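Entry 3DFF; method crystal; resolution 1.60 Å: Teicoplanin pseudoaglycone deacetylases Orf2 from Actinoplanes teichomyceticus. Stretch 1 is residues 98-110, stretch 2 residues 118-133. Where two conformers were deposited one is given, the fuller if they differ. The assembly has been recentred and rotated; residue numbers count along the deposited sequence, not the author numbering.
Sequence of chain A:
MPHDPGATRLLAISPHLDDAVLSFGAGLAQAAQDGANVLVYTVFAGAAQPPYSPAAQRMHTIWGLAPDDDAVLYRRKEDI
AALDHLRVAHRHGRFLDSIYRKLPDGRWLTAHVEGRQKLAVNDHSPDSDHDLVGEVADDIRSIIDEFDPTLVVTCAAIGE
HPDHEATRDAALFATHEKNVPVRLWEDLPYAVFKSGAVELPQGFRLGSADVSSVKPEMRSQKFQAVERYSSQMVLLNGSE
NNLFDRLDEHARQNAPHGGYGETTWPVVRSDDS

Stretch 1 98-110: SIYRKLPDGRWLT
Stretch 2, residues 118-133: KLAVNDHSPDSDHDLV

The contact joins an irregular segment, 98-110, to a short strand, loop and helix, 118-133, and buries 593 Å² summed over both sides. Its register is antiparallel: CA-CA distances are 4.5 Å for Thr110 and Val121, 5.4 Å for Leu109 and Asn122, and 6.8 Å for Leu103 and His124.

Asn122, which gives up the most surface, is the hub. Extended at phi/psi -72/141, it donates N to Leu109 O at 2.8 Å and 173°, an almost straight bond. Beside it, Thr110 and Val121 form a non-hydrogen-bonded antiparallel pair, their side chains on the same face of the sheet, and Thr110 CA makes a CA-H...O contact with Ala120 O at 3.3 Å. The Asn122 side chain (chi1 m) points toward the first stretch, and its CB packs 3.7 Å from Leu103 CD1.

Leu109 comes next. Its backbone turns to -65/-46, and CA-to-CB points away from the second stretch; yet chi1 t, chi2 p brings the tip back, placing CD1 3.5 Å from Val121 CG1 and 3.7 Å from His124 CE1. A leucine suits this buried place, because its CD1 meets both Val121 CG1 and the His124 ring. Thr110 (-110/141, chi1 p), third in covered surface, takes up the extended conformation and pairs with Val121.

Leu103 (m, t) opens a type I turn ending at Gly106, closed by Gly106 N to Leu103 O at 2.9 Å. At 91/-11, Gly106 would jam a CB against the preceding carbonyl O, so glycine fits there. Leu103 N donates to Arg107 O at 2.7 Å, while Leu103 CD2 lies 3.6 Å from His124 CB. Pro104 CG reaches Ser128 CB at 4.1 Å.

Arg107 (m, t, m) is steadied by Asp105 (chi1 p): Arg107 N donates to Asp105 OD1 at 2.8 Å, and Arg107 NE forms a salt bridge with Asp105 OD2 at 2.9 Å. Its guanidinium lays one face over Asn122 CB. Water 2 links it to the other stretch, weakly from Arg107 NH2 at 3.0 Å and firmly to Asp123 O at 2.8 Å.

His124 (chi1 p) is held at both nitrogens, ND1 to Asn122 O at 2.8 Å and NE2 to Asp129 OD1 at 2.7 Å, fixing its ring near the leucines. Ser125 (p) caps the helix that starts at Pro126 and runs on past Val133, its OG accepting from Ser128 N at 3.2 Å. From that helix, Leu132 (t, p) sets CD2 over one face of the Arg101 guanidinium, 3.7 Å from Arg101 NH2.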

# COMPACT_ATOMS: atom_id res chain seq x y z
N SER A 98 -1.32 -9.18 -7.70
CA SER A 98 -1.99 -10.49 -7.57
C SER A 98 -2.86 -10.85 -8.77
O SER A 98 -2.95 -12.03 -9.10
CB SER A 98 -2.82 -10.56 -6.29
OG SER A 98 -3.80 -9.54 -6.28
N ILE A 99 -3.49 -9.87 -9.43
CA ILE A 99 -4.36 -10.21 -10.58
C ILE A 99 -3.60 -10.65 -11.83
O ILE A 99 -4.20 -11.12 -12.80
CB ILE A 99 -5.36 -9.10 -10.94
CG1 ILE A 99 -4.63 -7.77 -11.28
CG2 ILE A 99 -6.37 -8.92 -9.84
CD1 ILE A 99 -5.57 -6.71 -11.94
N TYR A 100 -2.27 -10.50 -11.81
CA TYR A 100 -1.48 -10.86 -12.97
C TYR A 100 -0.60 -12.08 -12.72
O TYR A 100 0.03 -12.56 -13.67
CB TYR A 100 -0.59 -9.70 -13.43
CG TYR A 100 -1.33 -8.40 -13.69
CD1 TYR A 100 -2.40 -8.34 -14.62
CD2 TYR A 100 -0.98 -7.23 -13.01
CE1 TYR A 100 -3.08 -7.16 -14.86
CE2 TYR A 100 -1.67 -6.03 -13.25
CZ TYR A 100 -2.71 -6.01 -14.17
OH TYR A 100 -3.39 -4.81 -14.38
N ARG A 101 -0.53 -12.54 -11.47
CA ARG A 101 0.41 -13.61 -11.14
C ARG A 101 -0.16 -14.98 -11.47
O ARG A 101 -1.37 -15.19 -11.47
CB ARG A 101 0.83 -13.57 -9.66
CG ARG A 101 1.62 -12.31 -9.29
CD ARG A 101 2.51 -12.55 -8.06
NE ARG A 101 1.81 -12.89 -6.82
CZ ARG A 101 1.25 -12.00 -6.01
NH1 ARG A 101 1.25 -10.72 -6.33
NH2 ARG A 101 0.66 -12.38 -4.89
N LYS A 102 0.74 -15.93 -11.75
CA LYS A 102 0.39 -17.32 -11.97
C LYS A 102 0.95 -18.23 -10.87
O LYS A 102 1.94 -17.88 -10.21
CB LYS A 102 0.93 -17.80 -13.30
CG LYS A 102 0.12 -17.27 -14.48
CD LYS A 102 0.65 -17.84 -15.77
CE LYS A 102 -0.18 -17.38 -16.95
NZ LYS A 102 0.39 -17.91 -18.22
N LEU A 103 0.30 -19.39 -10.70
CA LEU A 103 0.75 -20.42 -9.77
C LEU A 103 1.84 -21.25 -10.42
O LEU A 103 1.96 -21.26 -11.64
CB LEU A 103 -0.41 -21.34 -9.39
CG LEU A 103 -1.63 -20.72 -8.70
CD1 LEU A 103 -2.60 -21.78 -8.30
CD2 LEU A 103 -1.22 -19.88 -7.50
N PRO A 104 2.65 -21.95 -9.60
CA PRO A 104 3.63 -22.86 -10.19
C PRO A 104 3.02 -23.83 -11.23
O PRO A 104 3.69 -24.15 -12.21
CB PRO A 104 4.18 -23.60 -8.97
CG PRO A 104 4.07 -22.60 -7.87
CD PRO A 104 2.73 -21.94 -8.13
N ASP A 105 1.77 -24.26 -11.05
CA ASP A 105 1.10 -25.17 -12.00
C ASP A 105 0.53 -24.48 -13.26
O ASP A 105 -0.10 -25.12 -14.09
CB ASP A 105 0.02 -26.00 -11.29
CG ASP A 105 -1.22 -25.18 -10.92
OD1 ASP A 105 -1.32 -24.02 -11.35
OD2 ASP A 105 -2.11 -25.71 -10.20
N GLY A 106 0.73 -23.17 -13.37
CA GLY A 106 0.27 -22.41 -14.54
C GLY A 106 -1.13 -21.81 -14.45
O GLY A 106 -1.51 -21.02 -15.31
N ARG A 107 -1.91 -22.19 -13.44
CA ARG A 107 -3.19 -21.52 -13.20
C ARG A 107 -2.95 -20.06 -12.78
O ARG A 107 -1.87 -19.74 -12.29
CB ARG A 107 -4.01 -22.24 -12.12
CG ARG A 107 -4.60 -23.59 -12.59
CD ARG A 107 -5.51 -24.19 -11.53
NE ARG A 107 -4.77 -24.45 -10.29
CZ ARG A 107 -5.31 -24.42 -9.08
NH1 ARG A 107 -6.60 -24.14 -8.91
NH2 ARG A 107 -4.55 -24.67 -8.02
N TRP A 108 -3.93 -19.19 -13.01
CA TRP A 108 -3.87 -17.84 -12.44
C TRP A 108 -3.95 -17.93 -10.93
O TRP A 108 -4.64 -18.80 -10.37
CB TRP A 108 -5.05 -17.01 -12.92
CG TRP A 108 -5.02 -16.76 -14.40
CD1 TRP A 108 -5.88 -17.29 -15.33
CD2 TRP A 108 -4.10 -15.94 -15.12
NE1 TRP A 108 -5.55 -16.84 -16.58
CE2 TRP A 108 -4.46 -16.00 -16.49
CE3 TRP A 108 -3.01 -15.13 -14.75
CZ2 TRP A 108 -3.78 -15.29 -17.47
CZ3 TRP A 108 -2.31 -14.45 -15.73
CH2 TRP A 108 -2.71 -14.53 -17.09
N LEU A 109 -3.29 -17.00 -10.25
CA LEU A 109 -3.40 -16.93 -8.80
C LEU A 109 -4.83 -16.55 -8.37
O LEU A 109 -5.40 -17.15 -7.44
CB LEU A 109 -2.41 -15.88 -8.27
CG LEU A 109 -2.52 -15.56 -6.79
CD1 LEU A 109 -2.27 -16.76 -5.89
CD2 LEU A 109 -1.50 -14.49 -6.48
N THR A 110 -5.40 -15.54 -9.02
CA THR A 110 -6.70 -15.01 -8.64
C THR A 110 -7.75 -15.37 -9.70
O THR A 110 -7.48 -15.34 -10.90
CB THR A 110 -6.65 -13.47 -8.45
OG1 THR A 110 -6.32 -12.88 -9.69
CG2 THR A 110 -5.58 -13.08 -7.45
N LYS A 118 -16.39 -10.61 -4.82
CA LYS A 118 -15.00 -10.69 -4.37
C LYS A 118 -14.23 -11.78 -5.13
O LYS A 118 -14.74 -12.89 -5.34
CB LYS A 118 -14.94 -10.95 -2.86
CG LYS A 118 -13.57 -10.73 -2.21
CD LYS A 118 -13.11 -9.28 -2.33
CE LYS A 118 -11.84 -9.01 -1.53
NZ LYS A 118 -11.32 -7.65 -1.82
N LEU A 119 -13.00 -11.46 -5.54
CA LEU A 119 -12.14 -12.42 -6.24
C LEU A 119 -11.54 -13.45 -5.28
O LEU A 119 -11.13 -13.11 -4.17
CB LEU A 119 -11.03 -11.70 -7.00
CG LEU A 119 -11.44 -10.75 -8.13
CD1 LEU A 119 -10.22 -10.00 -8.64
CD2 LEU A 119 -12.13 -11.49 -9.26
N ALA A 120 -11.50 -14.69 -5.73
CA ALA A 120 -10.94 -15.79 -4.94
C ALA A 120 -9.47 -16.00 -5.30
O ALA A 120 -9.08 -15.78 -6.43
CB ALA A 120 -11.73 -17.06 -5.20
N VAL A 121 -8.68 -16.41 -4.32
CA VAL A 121 -7.29 -16.82 -4.54
C VAL A 121 -7.20 -18.34 -4.57
O VAL A 121 -7.69 -19.02 -3.67
CB VAL A 121 -6.38 -16.26 -3.43
CG1 VAL A 121 -4.95 -16.64 -3.68
CG2 VAL A 121 -6.50 -14.75 -3.36
N ASN A 122 -6.58 -18.86 -5.61
CA ASN A 122 -6.39 -20.30 -5.78
C ASN A 122 -5.37 -20.85 -4.80
O ASN A 122 -4.37 -20.20 -4.50
CB ASN A 122 -5.98 -20.61 -7.22
CG ASN A 122 -7.15 -20.52 -8.18
OD1 ASN A 122 -7.02 -20.02 -9.29
ND2 ASN A 122 -8.30 -21.00 -7.74
N ASP A 123 -5.63 -22.04 -4.27
CA ASP A 123 -4.72 -22.60 -3.29
C ASP A 123 -3.37 -22.89 -3.93
O ASP A 123 -3.30 -23.26 -5.10
CB ASP A 123 -5.33 -23.87 -2.68
CG ASP A 123 -6.51 -23.56 -1.76
OD1 ASP A 123 -6.34 -22.77 -0.79
OD2 ASP A 123 -7.58 -24.14 -1.99
N HIS A 124 -2.30 -22.71 -3.16
CA HIS A 124 -0.95 -22.94 -3.65
C HIS A 124 0.03 -23.18 -2.49
O HIS A 124 -0.31 -22.94 -1.33
CB HIS A 124 -0.49 -21.72 -4.48
CG HIS A 124 -0.57 -20.43 -3.72
ND1 HIS A 124 -1.74 -19.74 -3.55
CD2 HIS A 124 0.39 -19.73 -3.06
CE1 HIS A 124 -1.51 -18.66 -2.83
NE2 HIS A 124 -0.23 -18.64 -2.51
N SER A 125 1.23 -23.63 -2.83
CA SER A 125 2.20 -24.11 -1.84
C SER A 125 2.73 -23.02 -0.91
O SER A 125 2.85 -21.86 -1.32
CB SER A 125 3.39 -24.80 -2.53
OG SER A 125 4.26 -23.88 -3.19
N PRO A 126 3.06 -23.41 0.35
CA PRO A 126 3.80 -22.56 1.28
C PRO A 126 5.01 -21.92 0.60
O PRO A 126 5.18 -20.69 0.65
CB PRO A 126 4.25 -23.54 2.38
CG PRO A 126 3.19 -24.63 2.36
CD PRO A 126 2.71 -24.73 0.94
N ASP A 127 5.79 -22.75 -0.09
CA ASP A 127 7.03 -22.31 -0.72
C ASP A 127 6.86 -21.11 -1.66
O ASP A 127 7.67 -20.19 -1.65
CB ASP A 127 7.69 -23.47 -1.49
CG ASP A 127 8.19 -24.57 -0.57
OD1 ASP A 127 8.13 -24.42 0.67
OD2 ASP A 127 8.65 -25.60 -1.10
N SER A 128 5.80 -21.11 -2.48
CA SER A 128 5.63 -20.02 -3.43
C SER A 128 5.41 -18.66 -2.75
O SER A 128 5.91 -17.64 -3.21
CB SER A 128 4.54 -20.32 -4.46
OG SER A 128 3.32 -20.65 -3.82
N ASP A 129 4.68 -18.68 -1.63
CA ASP A 129 4.45 -17.48 -0.84
C ASP A 129 5.78 -16.98 -0.25
O ASP A 129 6.10 -15.79 -0.36
CB ASP A 129 3.48 -17.79 0.30
CG ASP A 129 2.03 -17.86 -0.16
OD1 ASP A 129 1.71 -17.26 -1.22
OD2 ASP A 129 1.21 -18.51 0.55
N HIS A 130 6.51 -17.92 0.35
CA HIS A 130 7.81 -17.66 0.98
C HIS A 130 8.78 -17.04 -0.02
O HIS A 130 9.49 -16.06 0.28
CB HIS A 130 8.37 -18.99 1.51
CG HIS A 130 9.73 -18.88 2.13
ND1 HIS A 130 9.91 -18.58 3.46
CD2 HIS A 130 10.96 -19.06 1.61
CE1 HIS A 130 11.21 -18.56 3.73
NE2 HIS A 130 11.87 -18.84 2.62
N ASP A 131 8.81 -17.63 -1.22
CA ASP A 131 9.69 -17.18 -2.30
C ASP A 131 9.40 -15.74 -2.73
O ASP A 131 10.33 -14.93 -2.87
CB ASP A 131 9.57 -18.12 -3.50
CG ASP A 131 10.21 -19.49 -3.25
OD1 ASP A 131 10.92 -19.67 -2.23
OD2 ASP A 131 9.97 -20.39 -4.08
N LEU A 132 8.13 -15.41 -2.92
CA LEU A 132 7.76 -14.04 -3.25
C LEU A 132 8.21 -13.05 -2.18
O LEU A 132 8.82 -12.04 -2.50
CB LEU A 132 6.25 -13.92 -3.50
CG LEU A 132 5.72 -12.50 -3.71
CD1 LEU A 132 6.33 -11.80 -4.94
CD2 LEU A 132 4.22 -12.54 -3.81
N VAL A 133 7.93 -13.35 -0.91
CA VAL A 133 8.32 -12.42 0.15
C VAL A 133 9.83 -12.27 0.17
O VAL A 133 10.35 -11.16 0.33
CB VAL A 133 7.80 -12.87 1.52
CG1 VAL A 133 8.45 -12.04 2.64
CG2 VAL A 133 6.27 -12.77 1.56
O HOH W 1 -7.78 -23.39 -5.80
O HOH W 2 -1.92 -25.21 -6.65